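Local coordinates for protein pectate lyase (Pectobacterium carotovorum, PDB 4U49) that probably depolymerises polygalacturonate and methylated pectins by calcium-dependent, endo-acting eliminative cleavage, acting as a secreted pectate lyase, at residues T24-L29 with N103-A108. Residues are numbered along the deposited sequence; the frame is centred on the assembly and turned at random.
Sequences TMLMLL and NAASTA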
ATOM      1  N   THR A  24       9.845   5.098 -16.548  1.00 19.69           N
ATOM      2  CA  THR A  24       8.765   5.128 -15.577  1.00 18.16           C
ATOM      3  C   THR A  24       7.678   4.181 -16.056  1.00 17.42           C
ATOM      4  O   THR A  24       7.198   4.302 -17.184  1.00 16.68           O
ATOM      5  CB  THR A  24       8.190   6.538 -15.395  1.00 19.44           C
ATOM      6  OG1 THR A  24       9.215   7.414 -14.909  1.00 19.74           O
ATOM      7  CG2 THR A  24       7.036   6.515 -14.403  1.00 19.08           C
ATOM      8  N   MET A  25       7.315   3.222 -15.210  1.00 14.47           N
ATOM      9  CA  MET A  25       6.260   2.273 -15.536  1.00 14.92           C
ATOM     10  C   MET A  25       4.950   2.699 -14.902  1.00 16.59           C
ATOM     11  O   MET A  25       4.821   2.710 -13.679  1.00 16.87           O
ATOM     12  CB  MET A  25       6.627   0.864 -15.073  1.00 18.22           C
ATOM     13  CG  MET A  25       5.483  -0.132 -15.191  1.00 27.11           C
ATOM     14  SD  MET A  25       5.190  -0.679 -16.883  1.00 40.32           S
ATOM     15  CE  MET A  25       3.667  -1.599 -16.682  1.00 27.48           C
ATOM     16  N   LEU A  26       3.982   3.045 -15.743  1.00 16.23           N
ATOM     17  CA  LEU A  26       2.665   3.468 -15.283  1.00 14.03           C
ATOM     18  C   LEU A  26       1.632   2.361 -15.466  1.00 16.25           C
ATOM     19  O   LEU A  26       1.533   1.762 -16.537  1.00 15.16           O
ATOM     20  CB  LEU A  26       2.223   4.730 -16.035  1.00 15.82           C
ATOM     21  CG  LEU A  26       0.815   5.266 -15.768  1.00 13.84           C
ATOM     22  CD1 LEU A  26       0.672   5.711 -14.322  1.00 13.73           C
ATOM     23  CD2 LEU A  26       0.495   6.410 -16.722  1.00 15.83           C
ATOM     24  N   MET A  27       0.871   2.098 -14.408  1.00 14.84           N
ATOM     25  CA  MET A  27      -0.243   1.156 -14.444  1.00 14.55           C
ATOM     26  C   MET A  27      -1.501   1.851 -13.939  1.00 18.30           C
ATOM     27  O   MET A  27      -1.412   2.869 -13.254  1.00 16.35           O
ATOM     28  CB  MET A  27       0.047  -0.075 -13.585  1.00 15.18           C
ATOM     29  CG  MET A  27       1.372  -0.746 -13.866  1.00 20.48           C
ATOM     30  SD  MET A  27       1.528  -2.297 -12.962  1.00 28.06           S
ATOM     31  CE  MET A  27       1.075  -1.783 -11.308  1.00 22.03           C
ATOM     32  N   LEU A  28      -2.672   1.304 -14.250  1.00 15.65           N
ATOM     33  CA  LEU A  28      -3.896   1.904 -13.737  1.00 14.65           C
ATOM     34  C   LEU A  28      -4.927   0.884 -13.278  1.00 15.59           C
ATOM     35  O   LEU A  28      -4.882  -0.291 -13.645  1.00 16.92           O
ATOM     36  CB  LEU A  28      -4.519   2.835 -14.785  1.00 21.63           C
ATOM     37  CG  LEU A  28      -4.800   2.352 -16.207  1.00 24.04           C
ATOM     38  CD1 LEU A  28      -6.089   1.536 -16.280  1.00 23.96           C
ATOM     39  CD2 LEU A  28      -4.872   3.543 -17.155  1.00 19.77           C
ATOM     40  N   LEU A  29      -5.855   1.363 -12.461  1.00 15.48           N
ATOM     41  CA  LEU A  29      -6.998   0.576 -12.030  1.00 16.37           C
ATOM     42  C   LEU A  29      -8.249   1.433 -12.141  1.00 17.51           C
ATOM     43  O   LEU A  29      -8.400   2.416 -11.415  1.00 18.95           O
ATOM     44  CB  LEU A  29      -6.812   0.079 -10.595  1.00 17.15           C
ATOM     45  CG  LEU A  29      -7.962  -0.746 -10.014  1.00 17.42           C
ATOM     46  CD1 LEU A  29      -8.099  -2.065 -10.759  1.00 20.43           C
ATOM     47  CD2 LEU A  29      -7.770  -0.983  -8.519  1.00 16.20           C
ATOM     48  N   ASN A 103       5.381   5.165 -19.998  1.00 17.33           N
ATOM     49  CA  ASN A 103       4.581   4.494 -21.009  1.00 16.70           C
ATOM     50  C   ASN A 103       3.172   5.063 -20.992  1.00 17.35           C
ATOM     51  O   ASN A 103       2.722   5.593 -19.973  1.00 15.19           O
ATOM     52  CB  ASN A 103       4.536   2.989 -20.753  1.00 16.79           C
ATOM     53  CG  ASN A 103       3.975   2.653 -19.382  1.00 16.32           C
ATOM     54  OD1 ASN A 103       4.603   2.935 -18.365  1.00 15.96           O
ATOM     55  ND2 ASN A 103       2.792   2.044 -19.351  1.00 15.21           N
ATOM     56  N   ALA A 104       2.477   4.962 -22.118  1.00 13.71           N
ATOM     57  CA  ALA A 104       1.054   5.256 -22.143  1.00 19.53           C
ATOM     58  C   ALA A 104       0.313   4.109 -21.468  1.00 19.03           C
ATOM     59  O   ALA A 104       0.595   2.941 -21.731  1.00 20.06           O
ATOM     60  CB  ALA A 104       0.564   5.453 -23.570  1.00 20.03           C
ATOM     61  N   ALA A 105      -0.614   4.443 -20.579  1.00 16.42           N
ATOM     62  CA  ALA A 105      -1.432   3.438 -19.913  1.00 21.33           C
ATOM     63  C   ALA A 105      -2.884   3.625 -20.319  1.00 19.18           C
ATOM     64  O   ALA A 105      -3.407   4.735 -20.269  1.00 19.64           O
ATOM     65  CB  ALA A 105      -1.279   3.531 -18.402  1.00 18.30           C
ATOM     66  N   SER A 106      -3.528   2.535 -20.726  1.00 21.65           N
ATOM     67  CA  SER A 106      -4.910   2.586 -21.194  1.00 21.20           C
ATOM     68  C   SER A 106      -5.874   1.944 -20.207  1.00 21.66           C
ATOM     69  O   SER A 106      -5.559   0.926 -19.588  1.00 19.84           O
ATOM     70  CB  SER A 106      -5.038   1.897 -22.555  1.00 23.15           C
ATOM     71  OG  SER A 106      -6.389   1.869 -22.983  1.00 25.08           O
ATOM     72  N   THR A 107      -7.053   2.541 -20.068  1.00 17.30           N
ATOM     73  CA  THR A 107      -8.114   1.968 -19.244  1.00 20.52           C
ATOM     74  C   THR A 107      -8.756   0.786 -19.959  1.00 23.75           C
ATOM     75  O   THR A 107      -9.413  -0.052 -19.341  1.00 29.70           O
ATOM     76  CB  THR A 107      -9.197   3.004 -18.908  1.00 21.45           C
ATOM     77  OG1 THR A 107      -9.799   3.473 -20.120  1.00 21.27           O
ATOM     78  CG2 THR A 107      -8.593   4.183 -18.161  1.00 21.40           C
ATOM     79  N   ALA A 108      -8.565   0.736 -21.273  1.00 23.37           N
ATOM     80  CA  ALA A 108      -9.042  -0.372 -22.086  1.00 28.72           C
ATOM     81  C   ALA A 108      -7.897  -1.349 -22.341  1.00 30.02           C
ATOM     82  O   ALA A 108      -6.732  -0.962 -22.316  1.00 35.07           O
ATOM     83  CB  ALA A 108      -9.621   0.141 -23.399  1.00 33.56           C
TER
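Asn103 lays its carboxamide against the backbone of Leu26 and bonds to both its N-H and its C=O, the polar groups this edge strand turns outward. Leu26 N gives a nearly straight bond to Asn103 OD1 (2.7 Å, 175°), arriving on a lone pair in the carbonyl plane, and Asn103 ND2 returns one to Leu26 O at 3.1 Å. Asparagine suits this place because its short amide carries donor and acceptor side by side. Its CG sits between the backbone N and the carbonyl carbon (chi1 58°), which swings the amide towards the strand, and a weak bond from Asn103 N to Thr24 O adds to the grip. Further along, polar bonding gives way to apolar packing, for which the buried, branched leucines are suited. The small methyl of Ala105 lets Leu26 come close, with CD2 3.8 Å from Ala105 CB. Leu28 sets its methyls over the peptide after Ser106: CD1 lies 3.4 Å from Ser106 O, while CD2 meets Ala105 CB at 3.8 Å and Thr107 CG2 at 3.9 Å. Thr107 suits its place with this methyl turned to Leu28 while its OG1 is hydrogen-bonded to Tyr86 N. The two segments run almost parallel, 3° apart, and join the edges of two antiparallel sheets in the N-terminal β-domain, where Leu28 O also bonds to Arg168 of the β-helix. Strand 24-31 pairs on its other edge with strand 34-41, and strand 99-106 with strand 87-94.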